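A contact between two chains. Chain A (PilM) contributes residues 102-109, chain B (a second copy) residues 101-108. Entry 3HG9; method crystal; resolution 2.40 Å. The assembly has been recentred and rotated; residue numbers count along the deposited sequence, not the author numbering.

Chain A, residues 102-109: RLGATAIA
Chain B (101-108) RRLGATAI

The two stretches, from two copies of PilM, run roughly antiparallel: the end-to-end vectors, CA 103 to 108 in chain A against CA 102 to 107 in chain B, are 155° apart. The register is fixed by three CA–CA distances: L103(A) to I108(B) 6.1 Å, T106(A) to T106(B) 6.0 Å and I108(A) to L103(B) 5.1 Å. The pairing is thus centred on the threonines, with one end drawn closer than the other. No direct hydrogen bond crosses between the stretches; apolar packing and one water bridge join them, and 311 Å² is buried in total.

R102(A) enters with positive phi (65/-8), and its side chain leads away from chain B. L103(A) follows at -133/3 with chi1 -88° (m) and chi2 65° (p). Its CA-to-CB bond points sideways, and the side chain comes no nearer to chain B than 5.4 Å, from L103(A) CG to I108(B) CG2, so the nearest approach is through backbone: L103(A) O lies 3.7 Å from A107(B) O, two acceptors that cannot bond to each other.

G104(A) adopts 57/-179, a positive phi that favours glycine; an ideal CB here would point toward chain B, 4.4 Å from A107(B) O. A105(A) (-73/130) is exposed; the CB of A105(A) comes no nearer to chain B than 8.3 Å, at A105(B) O. It belongs with its neighbours to a weakly bonded strand at about 104-106.

T106(A) (-113/130, chi1 76°, p) meets T106(B) (-104/117, chi1 73°, p). The matching rotamers bring the methyls together, CG2 of T106(A) to CG2 of T106(B) at 4.3 Å, a loose apolar contact between two buried residues.

A107(A) (-92/88) supplies the polar link through its backbone. Its N donates to water 1 at 2.8 Å, and that water donates to L103(B) O at 2.6 Å, spanning a gap that no direct bond closes. A107(A) O also approaches L103(B) CA at 4.1 Å. The CA-to-CB bond points sideways, and A107(A) CB lies 5.5 Å from L103(B) O.

I108(A) (-91/156) makes the main side-chain contact. With chi1 -31° (off the wells) and chi2 -178° (t), its CG2 reaches CD1 of L103(B) at 3.5 Å. L103(B) (-121/19, chi1 -51°, m; chi2 -30°, off) starts sideways, but its end comes nearer to chain A; it loses 68 Å² to the contact, the largest share of any residue. Branched aliphatic side chains suit this buried, apolar site. Within chain A, a weak bond from I108(A) N to T106(A) O, 3.4 Å, spans A107(A). A109(A) (-62/89) is exposed and makes no contact.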

# COMPACT_ATOMS: atom_id res chain seq x y z
N ARG A 102 7.51 -3.42 10.82
CA ARG A 102 7.49 -4.58 9.92
C ARG A 102 8.16 -4.31 8.57
O ARG A 102 8.37 -5.28 7.79
CB ARG A 102 6.08 -5.18 9.77
CG ARG A 102 5.82 -6.31 10.75
CD ARG A 102 4.57 -6.08 11.58
NE ARG A 102 4.87 -5.70 12.97
CZ ARG A 102 4.12 -6.05 14.03
NH1 ARG A 102 4.48 -5.65 15.26
NH2 ARG A 102 3.02 -6.78 13.89
N LEU A 103 8.51 -3.03 8.31
CA LEU A 103 8.96 -2.59 6.98
C LEU A 103 10.24 -1.72 6.94
O LEU A 103 10.69 -1.29 5.86
CB LEU A 103 7.82 -1.90 6.23
CG LEU A 103 6.86 -2.75 5.37
CD1 LEU A 103 6.00 -3.76 6.16
CD2 LEU A 103 5.98 -1.87 4.48
N GLY A 104 10.84 -1.50 8.12
CA GLY A 104 11.98 -0.58 8.24
C GLY A 104 11.63 0.83 7.73
O GLY A 104 10.49 1.10 7.30
N ALA A 105 12.63 1.72 7.79
CA ALA A 105 12.51 3.12 7.36
C ALA A 105 12.46 3.18 5.84
O ALA A 105 13.26 2.54 5.19
CB ALA A 105 13.68 3.92 7.90
N THR A 106 11.48 3.91 5.29
CA THR A 106 11.33 4.13 3.84
C THR A 106 11.57 5.65 3.55
O THR A 106 10.99 6.52 4.24
CB THR A 106 9.88 3.69 3.30
OG1 THR A 106 8.87 4.66 3.67
CG2 THR A 106 9.42 2.27 3.79
N ALA A 107 12.43 6.01 2.58
CA ALA A 107 12.59 7.46 2.24
C ALA A 107 11.66 7.97 1.11
O ALA A 107 12.04 7.94 -0.07
CB ALA A 107 14.05 7.84 1.96
N ILE A 108 10.45 8.41 1.47
CA ILE A 108 9.56 9.13 0.57
C ILE A 108 9.88 10.59 0.78
O ILE A 108 10.40 10.99 1.84
CB ILE A 108 8.09 9.02 1.01
CG1 ILE A 108 7.83 7.70 1.71
CG2 ILE A 108 7.10 9.29 -0.15
CD1 ILE A 108 6.36 7.53 2.11
N ALA A 109 9.56 11.38 -0.26
CA ALA A 109 9.55 12.86 -0.25
C ALA A 109 8.55 13.42 0.75
O ALA A 109 7.44 13.67 0.33
CB ALA A 109 9.11 13.34 -1.66
N ARG B 101 10.93 2.40 -7.55
CA ARG B 101 11.27 3.76 -8.03
C ARG B 101 10.24 4.88 -7.74
O ARG B 101 9.74 5.53 -8.67
CB ARG B 101 11.55 3.74 -9.54
CG ARG B 101 10.34 4.20 -10.41
CD ARG B 101 9.21 3.16 -10.44
NE ARG B 101 9.39 2.27 -11.58
CZ ARG B 101 8.85 2.45 -12.79
NH1 ARG B 101 8.04 3.49 -13.03
NH2 ARG B 101 9.12 1.57 -13.76
N ARG B 102 9.89 5.06 -6.46
CA ARG B 102 9.39 6.35 -5.91
C ARG B 102 9.71 6.41 -4.43
O ARG B 102 9.80 7.50 -3.82
CB ARG B 102 7.88 6.58 -6.11
CG ARG B 102 7.48 7.25 -7.44
CD ARG B 102 6.23 6.59 -8.03
NE ARG B 102 6.37 5.15 -7.95
CZ ARG B 102 5.93 4.40 -6.93
NH1 ARG B 102 5.28 4.95 -5.91
NH2 ARG B 102 6.15 3.09 -6.93
N LEU B 103 9.89 5.22 -3.85
CA LEU B 103 10.16 5.09 -2.42
C LEU B 103 11.49 4.38 -2.18
O LEU B 103 11.74 3.88 -1.08
CB LEU B 103 8.99 4.38 -1.72
CG LEU B 103 7.54 4.89 -1.95
CD1 LEU B 103 7.44 6.45 -2.24
CD2 LEU B 103 6.83 4.11 -3.03
N GLY B 104 12.34 4.37 -3.21
CA GLY B 104 13.66 3.75 -3.16
C GLY B 104 13.60 2.22 -3.03
O GLY B 104 12.69 1.56 -3.54
N ALA B 105 14.60 1.69 -2.30
CA ALA B 105 14.73 0.29 -1.96
C ALA B 105 14.18 0.09 -0.59
O ALA B 105 14.72 0.59 0.37
CB ALA B 105 16.17 -0.10 -1.98
N THR B 106 13.09 -0.66 -0.50
CA THR B 106 12.41 -0.95 0.74
C THR B 106 12.77 -2.40 1.15
O THR B 106 12.48 -3.38 0.42
CB THR B 106 10.86 -0.71 0.62
OG1 THR B 106 10.25 -1.75 -0.18
CG2 THR B 106 10.52 0.59 -0.06
N ALA B 107 13.45 -2.51 2.30
CA ALA B 107 14.04 -3.75 2.80
C ALA B 107 13.01 -4.64 3.46
O ALA B 107 12.43 -4.23 4.49
CB ALA B 107 15.13 -3.42 3.81
N ILE B 108 12.77 -5.84 2.89
CA ILE B 108 11.76 -6.77 3.45
C ILE B 108 12.14 -8.26 3.70
O ILE B 108 13.04 -8.83 3.05
CB ILE B 108 10.44 -6.81 2.61
CG1 ILE B 108 10.19 -5.54 1.83
CG2 ILE B 108 9.23 -7.24 3.47
CD1 ILE B 108 9.11 -5.77 0.80
O HOH W 1 13.29 3.88 0.99